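Local structure of CobC (Shigella flexneri 2a, 6NRU) at residues I9-T14 and L58-H63; H63-V68 and L148-Q153; R5-R10 and V48-V53. The protein probably removes the phosphate from adenosylcobalamin 5'-phosphate and from alpha-ribazole 5'-phosphate, in assembly of the nucleotide loop of vitamin B12. All coordinates share one frame; numbering follows the deposited sequence.

Contact 1 (I9-T14 and L58-H63); sequences IRHGET and LERAQH. With SO4 (sulfate ion), chain N.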
loop_
_atom_site.group_PDB
_atom_site.type_symbol
_atom_site.label_atom_id
_atom_site.label_comp_id
_atom_site.label_asym_id
_atom_site.label_seq_id
_atom_site.Cartn_x
_atom_site.Cartn_y
_atom_site.Cartn_z
ATOM N N ILE A 9 -6.535 0.948 -2.178
ATOM C CA ILE A 9 -6.038 1.925 -3.140
ATOM C C ILE A 9 -4.564 2.167 -2.849
ATOM O O ILE A 9 -4.203 2.554 -1.731
ATOM C CB ILE A 9 -6.816 3.250 -3.082
ATOM C CG1 ILE A 9 -8.210 3.083 -3.684
ATOM C CG2 ILE A 9 -6.048 4.350 -3.806
ATOM C CD1 ILE A 9 -8.964 4.390 -3.830
ATOM N N ARG A 10 -3.718 1.934 -3.846
ATOM C CA ARG A 10 -2.318 2.317 -3.779
ATOM C C ARG A 10 -2.178 3.754 -4.263
ATOM O O ARG A 10 -2.876 4.177 -5.188
ATOM C CB ARG A 10 -1.464 1.374 -4.629
ATOM C CG ARG A 10 -0.014 1.792 -4.816
ATOM C CD ARG A 10 0.624 0.967 -5.922
ATOM N NE ARG A 10 2.000 1.356 -6.220
ATOM C CZ ARG A 10 2.702 0.859 -7.232
ATOM N NH1 ARG A 10 2.157 -0.042 -8.037
ATOM N NH2 ARG A 10 3.948 1.258 -7.441
ATOM N N HIS A 11 -1.287 4.506 -3.617
ATOM C CA HIS A 11 -1.081 5.904 -3.967
ATOM C C HIS A 11 -0.651 6.044 -5.427
ATOM O O HIS A 11 -0.084 5.129 -6.031
ATOM C CB HIS A 11 -0.031 6.531 -3.054
ATOM C CG HIS A 11 1.331 5.927 -3.200
ATOM N ND1 HIS A 11 2.191 6.266 -4.222
ATOM C CD2 HIS A 11 1.979 5.003 -2.454
ATOM C CE1 HIS A 11 3.311 5.576 -4.100
ATOM N NE2 HIS A 11 3.208 4.802 -3.035
ATOM N N GLY A 12 -0.920 7.219 -5.988
ATOM C CA GLY A 12 -0.632 7.479 -7.381
ATOM C C GLY A 12 0.858 7.548 -7.670
ATOM O O GLY A 12 1.714 7.381 -6.800
ATOM N N GLU A 13 1.163 7.805 -8.942
ATOM C CA GLU A 13 2.548 7.888 -9.388
ATOM C C GLU A 13 3.289 8.993 -8.647
ATOM O O GLU A 13 2.720 10.039 -8.322
ATOM C CB GLU A 13 2.603 8.138 -10.897
ATOM C CG GLU A 13 4.007 8.130 -11.482
ATOM C CD GLU A 13 4.070 8.740 -12.872
ATOM O OE1 GLU A 13 3.778 9.946 -13.015
ATOM O OE2 GLU A 13 4.412 8.007 -13.824
ATOM N N THR A 14 4.567 8.751 -8.368
ATOM C CA THR A 14 5.421 9.709 -7.684
ATOM C C THR A 14 6.689 9.929 -8.498
ATOM O O THR A 14 6.988 9.191 -9.443
ATOM C CB THR A 14 5.770 9.240 -6.264
ATOM O OG1 THR A 14 6.499 8.009 -6.331
ATOM C CG2 THR A 14 4.509 9.023 -5.445
ATOM N N LEU A 58 2.771 8.176 5.356
ATOM C CA LEU A 58 3.524 8.872 4.322
ATOM C C LEU A 58 2.607 9.769 3.501
ATOM O O LEU A 58 1.499 9.379 3.123
ATOM C CB LEU A 58 4.239 7.862 3.427
ATOM C CG LEU A 58 5.093 6.841 4.184
ATOM C CD1 LEU A 58 5.875 5.985 3.214
ATOM C CD2 LEU A 58 6.032 7.538 5.154
ATOM N N GLU A 59 3.085 10.987 3.225
ATOM C CA GLU A 59 2.206 12.023 2.691
ATOM C C GLU A 59 1.714 11.696 1.289
ATOM O O GLU A 59 0.630 12.146 0.901
ATOM C CB GLU A 59 2.918 13.375 2.709
ATOM C CG GLU A 59 1.980 14.540 2.971
ATOM C CD GLU A 59 1.309 14.444 4.326
ATOM O OE1 GLU A 59 0.143 14.877 4.442
ATOM O OE2 GLU A 59 1.949 13.940 5.274
ATOM N N ARG A 60 2.476 10.920 0.515
ATOM C CA ARG A 60 1.993 10.532 -0.805
ATOM C C ARG A 60 0.707 9.722 -0.706
ATOM O O ARG A 60 -0.145 9.796 -1.599
ATOM C CB ARG A 60 3.068 9.748 -1.563
ATOM C CG ARG A 60 3.401 8.384 -0.984
ATOM C CD ARG A 60 4.895 8.134 -1.037
ATOM N NE ARG A 60 5.217 6.742 -1.332
ATOM C CZ ARG A 60 6.238 6.084 -0.790
ATOM N NH1 ARG A 60 7.033 6.695 0.079
ATOM N NH2 ARG A 60 6.464 4.819 -1.116
ATOM N N ALA A 61 0.543 8.959 0.380
ATOM C CA ALA A 61 -0.700 8.235 0.607
ATOM C C ALA A 61 -1.796 9.164 1.111
ATOM O O ALA A 61 -2.957 9.036 0.708
ATOM C CB ALA A 61 -0.468 7.095 1.597
ATOM N N GLN A 62 -1.441 10.109 1.984
ATOM C CA GLN A 62 -2.428 11.057 2.487
ATOM C C GLN A 62 -2.857 12.037 1.403
ATOM O O GLN A 62 -4.037 12.399 1.320
ATOM C CB GLN A 62 -1.869 11.798 3.700
ATOM C CG GLN A 62 -1.505 10.877 4.848
ATOM C CD GLN A 62 -1.147 11.627 6.106
ATOM O OE1 GLN A 62 -2.020 12.149 6.798
ATOM N NE2 GLN A 62 0.144 11.684 6.415
ATOM N N HIS A 63 -1.915 12.480 0.564
ATOM C CA HIS A 63 -2.275 13.299 -0.588
ATOM C C HIS A 63 -3.270 12.569 -1.479
ATOM O O HIS A 63 -4.224 13.170 -1.985
ATOM C CB HIS A 63 -1.020 13.677 -1.377
ATOM C CG HIS A 63 -1.251 14.711 -2.437
ATOM N ND1 HIS A 63 -0.223 15.259 -3.173
ATOM C CD2 HIS A 63 -2.386 15.298 -2.883
ATOM C CE1 HIS A 63 -0.715 16.136 -4.030
ATOM N NE2 HIS A 63 -2.027 16.177 -3.876
HETATM S S SO4 N . 6.437 2.379 -4.840
HETATM O O1 SO4 N . 7.023 1.348 -3.988
HETATM O O2 SO4 N . 7.466 2.919 -5.724
HETATM O O3 SO4 N . 5.363 1.799 -5.639
HETATM O O4 SO4 N . 5.894 3.451 -4.011
#
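The phosphate pocket of the histidine phosphatase fold takes shape where R60, at the start of helix 59-69, lies against H11, in the RHG motif at the end of strand 5-10. H11 is probably the residue that carries the phosphohistidine intermediate. CG of R60 sits over the middle of the imidazole, 3.9 Å from the centroid of the H11 ring, a CH-pi contact almost on the ring normal. The chain of R60 then bends at chi2 and chi3, which brings its guanidinium round to stand nearly perpendicular (89°) to the imidazole. At the root of the side chain, CB of H11 rests on the helix backbone, 4.1 Å from CA of A61, where a small residue lets the histidine come close. At the ring's edge, ND1 of H11 donates to the carbonyl O of G12 at 2.8 Å, on a lone pair of that oxygen, and this fixes the ring's rotation with NE2 directed into the pocket. A sulfate, probably from the crystallisation liquor, occupies it: NH2 of R60 bonds to O4 at 3.3 Å, NE2 of H11 reaches the same oxygen by a weak bond, and R10 also points at the sulfate. R60 NH1 is tied to the carbonyl of G24. Two arginines and NE2 of H11 gathered round a tetrahedral anion are consistent with a site made for a phosphoryl group.

Contact 2 (H63-V68 and L148-Q153); sequences HTARLV and LIVSHQ
This is plain apolar packing of a helix on a sheet: V150, near the C-terminal end of strand 146-151, fits against T64 and A65 on the inner side of helix 59-69. The strand lies inside the mixed sheet, between strands 52-55 and 5-10, and the helix covers one of the sheet's faces. V150 carries the contact by dividing its two methyls between two successive helix residues. CG1, anti to the backbone N (chi1 -172°), meets CG2 of T64 at 3.9 Å, while CG2 of V150 reaches CB of A65, also at 3.9 Å. A beta-branched residue suits this place because it spreads two methyls close to the strand backbone, and an alanine opposite lets the helix come near: CA of A65 and CA of V150 are 6.3 Å apart. T64 serves two environments at once. With chi1 at -72° its methyl is turned to the valine, and OG1 lies beside its own backbone N, where it hydrogen-bonds to the carbonyl O of R60 one turn earlier and more weakly to the backbone N of G12. The hydroxyl is thus satisfied within a buried interface. T64 also touches H11, the probable phosphohistidine residue, so the same helix face that packs on the sheet adjoins the active site. Further along the helix, V68 also points toward the strand, and L148 faces it from the sheet, at a looser distance; V68 also touches L41, and L148 touches W7, I9 and F50. Methyl-to-methyl contacts carry no directional bond, which implies that shape and the exclusion of water hold helix and strand together here.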
loop_
_atom_site.group_PDB
_atom_site.type_symbol
_atom_site.label_atom_id
_atom_site.label_comp_id
_atom_site.label_asym_id
_atom_site.label_seq_id
_atom_site.Cartn_x
_atom_site.Cartn_y
_atom_site.Cartn_z
ATOM N N HIS A 63 -1.915 12.480 0.564
ATOM C CA HIS A 63 -2.275 13.299 -0.588
ATOM C C HIS A 63 -3.270 12.569 -1.479
ATOM O O HIS A 63 -4.224 13.170 -1.985
ATOM C CB HIS A 63 -1.020 13.677 -1.377
ATOM C CG HIS A 63 -1.251 14.711 -2.437
ATOM N ND1 HIS A 63 -0.223 15.259 -3.173
ATOM C CD2 HIS A 63 -2.386 15.298 -2.883
ATOM C CE1 HIS A 63 -0.715 16.136 -4.030
ATOM N NE2 HIS A 63 -2.027 16.177 -3.876
ATOM N N THR A 64 -3.067 11.266 -1.674
ATOM C CA THR A 64 -4.011 10.477 -2.454
ATOM C C THR A 64 -5.362 10.392 -1.753
ATOM O O THR A 64 -6.409 10.611 -2.373
ATOM C CB THR A 64 -3.436 9.082 -2.707
ATOM O OG1 THR A 64 -2.360 9.173 -3.652
ATOM C CG2 THR A 64 -4.509 8.144 -3.252
ATOM N N ALA A 65 -5.355 10.095 -0.450
ATOM C CA ALA A 65 -6.610 9.958 0.283
ATOM C C ALA A 65 -7.411 11.253 0.277
ATOM O O ALA A 65 -8.646 11.218 0.301
ATOM C CB ALA A 65 -6.334 9.507 1.716
ATOM N N ARG A 66 -6.734 12.401 0.242
ATOM C CA ARG A 66 -7.443 13.672 0.147
ATOM C C ARG A 66 -8.163 13.798 -1.189
ATOM O O ARG A 66 -9.330 14.207 -1.239
ATOM C CB ARG A 66 -6.465 14.836 0.336
ATOM C CG ARG A 66 -6.320 15.339 1.770
ATOM C CD ARG A 66 -5.039 16.154 1.926
ATOM N NE ARG A 66 -4.767 16.962 0.739
ATOM C CZ ARG A 66 -3.550 17.272 0.303
ATOM N NH1 ARG A 66 -2.476 16.840 0.954
ATOM N NH2 ARG A 66 -3.406 18.011 -0.791
ATOM N N LEU A 67 -7.486 13.439 -2.282
ATOM C CA LEU A 67 -8.063 13.623 -3.608
ATOM C C LEU A 67 -9.195 12.639 -3.868
ATOM O O LEU A 67 -10.197 12.987 -4.504
ATOM C CB LEU A 67 -6.973 13.487 -4.668
ATOM C CG LEU A 67 -5.852 14.521 -4.551
ATOM C CD1 LEU A 67 -4.636 14.109 -5.367
ATOM C CD2 LEU A 67 -6.348 15.888 -4.980
ATOM N N VAL A 68 -9.054 11.402 -3.392
ATOM C CA VAL A 68 -10.129 10.431 -3.554
ATOM C C VAL A 68 -11.346 10.847 -2.739
ATOM O O VAL A 68 -12.489 10.715 -3.192
ATOM C CB VAL A 68 -9.639 9.024 -3.169
ATOM C CG1 VAL A 68 -10.746 7.998 -3.367
ATOM C CG2 VAL A 68 -8.411 8.647 -3.989
ATOM N N LEU A 148 -11.985 1.892 3.471
ATOM C CA LEU A 148 -11.044 2.218 2.409
ATOM C C LEU A 148 -9.635 2.277 2.982
ATOM O O LEU A 148 -9.400 2.938 4.000
ATOM C CB LEU A 148 -11.401 3.553 1.757
ATOM C CG LEU A 148 -10.322 4.152 0.853
ATOM C CD1 LEU A 148 -10.133 3.311 -0.407
ATOM C CD2 LEU A 148 -10.648 5.594 0.506
ATOM N N ILE A 149 -8.702 1.592 2.327
ATOM C CA ILE A 149 -7.310 1.540 2.759
ATOM C C ILE A 149 -6.451 2.189 1.684
ATOM O O ILE A 149 -6.431 1.730 0.534
ATOM C CB ILE A 149 -6.850 0.101 3.031
ATOM C CG1 ILE A 149 -7.655 -0.498 4.183
ATOM C CG2 ILE A 149 -5.358 0.068 3.330
ATOM C CD1 ILE A 149 -7.149 -1.846 4.636
ATOM N N VAL A 150 -5.742 3.252 2.055
ATOM C CA VAL A 150 -4.825 3.953 1.163
ATOM C C VAL A 150 -3.412 3.654 1.643
ATOM O O VAL A 150 -3.007 4.093 2.728
ATOM C CB VAL A 150 -5.092 5.465 1.134
ATOM C CG1 VAL A 150 -4.254 6.129 0.054
ATOM C CG2 VAL A 150 -6.576 5.744 0.921
ATOM N N SER A 151 -2.656 2.908 0.839
ATOM C CA SER A 151 -1.328 2.477 1.253
ATOM C C SER A 151 -0.391 2.334 0.060
ATOM O O SER A 151 -0.469 3.111 -0.899
ATOM C CB SER A 151 -1.414 1.158 2.024
ATOM O OG SER A 151 -0.197 0.881 2.697
ATOM N N HIS A 152 0.489 1.336 0.110
ATOM C CA HIS A 152 1.572 1.180 -0.849
ATOM C C HIS A 152 1.537 -0.215 -1.455
ATOM O O HIS A 152 0.794 -1.097 -1.014
ATOM C CB HIS A 152 2.929 1.442 -0.186
ATOM C CG HIS A 152 2.975 2.716 0.595
ATOM N ND1 HIS A 152 3.420 3.902 0.054
ATOM C CD2 HIS A 152 2.615 2.996 1.869
ATOM C CE1 HIS A 152 3.340 4.856 0.964
ATOM N NE2 HIS A 152 2.854 4.333 2.075
ATOM N N GLN A 153 2.372 -0.404 -2.478
ATOM C CA GLN A 153 2.360 -1.648 -3.241
ATOM C C GLN A 153 2.751 -2.840 -2.373
ATOM O O GLN A 153 2.089 -3.883 -2.397
ATOM C CB GLN A 153 3.296 -1.519 -4.443
ATOM C CG GLN A 153 2.887 -2.344 -5.646
ATOM C CD GLN A 153 3.020 -3.829 -5.394
ATOM O OE1 GLN A 153 2.125 -4.608 -5.719
ATOM N NE2 GLN A 153 4.141 -4.229 -4.797
#

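Contact 3 (R5-R10 and V48-V53); sequences RLWLIR and VSFDLV. With SO4 (sulfate ion), chain N.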
loop_
_atom_site.group_PDB
_atom_site.type_symbol
_atom_site.label_atom_id
_atom_site.label_comp_id
_atom_site.label_asym_id
_atom_site.label_seq_id
_atom_site.Cartn_x
_atom_site.Cartn_y
_atom_site.Cartn_z
ATOM N N ARG A 5 -15.787 -5.256 3.988
ATOM C CA ARG A 5 -15.052 -5.173 2.734
ATOM C C ARG A 5 -13.973 -4.108 2.843
ATOM O O ARG A 5 -14.251 -2.973 3.243
ATOM C CB ARG A 5 -15.970 -4.848 1.557
ATOM C CG ARG A 5 -15.199 -4.485 0.301
ATOM C CD ARG A 5 -16.116 -4.303 -0.878
ATOM N NE ARG A 5 -16.511 -5.574 -1.470
ATOM C CZ ARG A 5 -16.807 -5.730 -2.754
ATOM N NH1 ARG A 5 -17.161 -6.922 -3.216
ATOM N NH2 ARG A 5 -16.748 -4.691 -3.576
ATOM N N LEU A 6 -12.749 -4.474 2.477
ATOM C CA LEU A 6 -11.631 -3.542 2.421
ATOM C C LEU A 6 -11.460 -3.076 0.983
ATOM O O LEU A 6 -11.217 -3.892 0.087
ATOM C CB LEU A 6 -10.348 -4.197 2.930
ATOM C CG LEU A 6 -10.503 -5.033 4.203
ATOM C CD1 LEU A 6 -9.189 -5.695 4.570
ATOM C CD2 LEU A 6 -11.012 -4.171 5.349
ATOM N N TRP A 7 -11.608 -1.775 0.760
ATOM C CA TRP A 7 -11.335 -1.181 -0.540
ATOM C C TRP A 7 -9.886 -0.712 -0.545
ATOM O O TRP A 7 -9.513 0.168 0.237
ATOM C CB TRP A 7 -12.291 -0.025 -0.824
ATOM C CG TRP A 7 -13.742 -0.410 -0.735
ATOM C CD1 TRP A 7 -14.468 -0.620 0.403
ATOM C CD2 TRP A 7 -14.642 -0.633 -1.829
ATOM N NE1 TRP A 7 -15.760 -0.959 0.085
ATOM C CE2 TRP A 7 -15.894 -0.972 -1.279
ATOM C CE3 TRP A 7 -14.509 -0.579 -3.221
ATOM C CZ2 TRP A 7 -17.007 -1.258 -2.072
ATOM C CZ3 TRP A 7 -15.615 -0.861 -4.005
ATOM C CH2 TRP A 7 -16.846 -1.197 -3.429
ATOM N N LEU A 8 -9.071 -1.312 -1.405
ATOM C CA LEU A 8 -7.634 -1.074 -1.415
ATOM C C LEU A 8 -7.277 -0.100 -2.528
ATOM O O LEU A 8 -7.665 -0.299 -3.684
ATOM C CB LEU A 8 -6.873 -2.389 -1.596
ATOM C CG LEU A 8 -7.358 -3.546 -0.719
ATOM C CD1 LEU A 8 -6.559 -4.812 -0.983
ATOM C CD2 LEU A 8 -7.288 -3.166 0.755
ATOM N N ILE A 9 -6.535 0.948 -2.178
ATOM C CA ILE A 9 -6.038 1.925 -3.140
ATOM C C ILE A 9 -4.564 2.167 -2.849
ATOM O O ILE A 9 -4.203 2.554 -1.731
ATOM C CB ILE A 9 -6.816 3.250 -3.082
ATOM C CG1 ILE A 9 -8.210 3.083 -3.684
ATOM C CG2 ILE A 9 -6.048 4.350 -3.806
ATOM C CD1 ILE A 9 -8.964 4.390 -3.830
ATOM N N ARG A 10 -3.718 1.934 -3.846
ATOM C CA ARG A 10 -2.318 2.317 -3.779
ATOM C C ARG A 10 -2.178 3.754 -4.263
ATOM O O ARG A 10 -2.876 4.177 -5.188
ATOM C CB ARG A 10 -1.464 1.374 -4.629
ATOM C CG ARG A 10 -0.014 1.792 -4.816
ATOM C CD ARG A 10 0.624 0.967 -5.922
ATOM N NE ARG A 10 2.000 1.356 -6.220
ATOM C CZ ARG A 10 2.702 0.859 -7.232
ATOM N NH1 ARG A 10 2.157 -0.042 -8.037
ATOM N NH2 ARG A 10 3.948 1.258 -7.441
ATOM N N VAL A 48 -19.655 4.838 -3.588
ATOM C CA VAL A 48 -19.348 3.809 -2.603
ATOM C C VAL A 48 -19.378 4.454 -1.224
ATOM O O VAL A 48 -18.578 5.349 -0.928
ATOM C CB VAL A 48 -17.987 3.156 -2.880
ATOM C CG1 VAL A 48 -17.660 2.151 -1.790
ATOM C CG2 VAL A 48 -17.990 2.488 -4.248
ATOM N N SER A 49 -20.303 4.002 -0.381
ATOM C CA SER A 49 -20.533 4.613 0.927
ATOM C C SER A 49 -19.543 4.032 1.929
ATOM O O SER A 49 -19.820 3.050 2.620
ATOM C CB SER A 49 -21.971 4.392 1.376
ATOM O OG SER A 49 -22.412 3.090 1.032
ATOM N N PHE A 50 -18.372 4.654 2.011
ATOM C CA PHE A 50 -17.404 4.280 3.028
ATOM C C PHE A 50 -17.858 4.766 4.400
ATOM O O PHE A 50 -18.591 5.752 4.527
ATOM C CB PHE A 50 -16.027 4.863 2.710
ATOM C CG PHE A 50 -15.506 4.499 1.348
ATOM C CD1 PHE A 50 -14.907 3.272 1.126
ATOM C CD2 PHE A 50 -15.604 5.394 0.294
ATOM C CE1 PHE A 50 -14.423 2.941 -0.123
ATOM C CE2 PHE A 50 -15.121 5.067 -0.958
ATOM C CZ PHE A 50 -14.529 3.840 -1.167
ATOM N N ASP A 51 -17.416 4.054 5.433
ATOM C CA ASP A 51 -17.620 4.472 6.810
ATOM C C ASP A 51 -16.316 4.554 7.586
ATOM O O ASP A 51 -16.343 4.870 8.783
ATOM C CB ASP A 51 -18.594 3.523 7.524
ATOM C CG ASP A 51 -18.335 2.066 7.200
ATOM O OD1 ASP A 51 -19.170 1.216 7.579
ATOM O OD2 ASP A 51 -17.298 1.771 6.569
ATOM N N LEU A 52 -15.181 4.290 6.943
ATOM C CA LEU A 52 -13.889 4.351 7.607
ATOM C C LEU A 52 -12.801 4.468 6.551
ATOM O O LEU A 52 -12.901 3.859 5.484
ATOM C CB LEU A 52 -13.653 3.114 8.482
ATOM C CG LEU A 52 -12.411 3.152 9.374
ATOM C CD1 LEU A 52 -12.485 4.318 10.357
ATOM C CD2 LEU A 52 -12.246 1.836 10.108
ATOM N N VAL A 53 -11.771 5.255 6.849
ATOM C CA VAL A 53 -10.605 5.387 5.982
ATOM C C VAL A 53 -9.363 5.151 6.830
ATOM O O VAL A 53 -9.156 5.833 7.839
ATOM C CB VAL A 53 -10.533 6.762 5.297
ATOM C CG1 VAL A 53 -9.258 6.867 4.475
ATOM C CG2 VAL A 53 -11.757 6.989 4.420
HETATM S S SO4 N . 6.437 2.379 -4.840
HETATM O O1 SO4 N . 7.023 1.348 -3.988
HETATM O O2 SO4 N . 7.466 2.919 -5.724
HETATM O O3 SO4 N . 5.363 1.799 -5.639
HETATM O O4 SO4 N . 5.894 3.451 -4.011
#
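W7, on strand 5-10, reaches across to V48 and F50 in the segment that leads into strand 52-55, and the contact can be followed along its side chain. At the root, CB lies 3.7 Å from CE1 of F50. The next atom, CG of W7, comes closer still to that same CE1, at 3.5 Å, and CD1 of the indole also meets CE1 of F50, at 3.6 Å. The two rings form a T-shaped stack in which F50 turns its edge to the face of the indole's five-membered ring, with centroids of the W7 and F50 rings 5.0 Å apart and planes at 81°. Farther out, over the benzo half, V48 takes over. Its CG1 stands 3.5 Å from CZ2 of W7, making a CH-pi contact with the six-membered ring, while CG2 of V48 meets CH2 of W7 at 3.9 Å. With chi1 at -56°, CG of W7 lies anti to the carbonyl carbon, and the indole extends toward the incoming loop. Phenyl edge and valine methyl share one face of the indole; the aliphatic CD of R5 lies over the opposite face. NE1, the one polar atom of the ring, hydrogen-bonds to OD1 of N146 outside the two segments. The wide indole therefore suits a place where it must bridge two neighbours and still satisfy its own N-H. Because edge-to-face and CH-pi contacts use the electron-rich ring face, the contact joins dispersion to a modest electrostatic attraction, and the segments meet by ring-face packing with no polar bond between them.

All three contacts are buried and belong to one alpha/beta framework, yet their chemistry changes with position. Contacts 1 and 2 sit side by side on successive turns of helix 59-69; contact 1 lies at the helix start, where strand 5-10 ends and polar groups gather round an anion, whereas contact 2 is aliphatic packing on neighbouring strand 146-151. Contact 3 uses strand 5-10 again, but its aromatic packing centres about 15 Å from the centre of contact 1, away from the catalytic residues. Backbone bonding of I149 to W7 and I9 ties the strands of contacts 2 and 3 together. The same strand thus runs from an apolar packing region to the phosphate pocket.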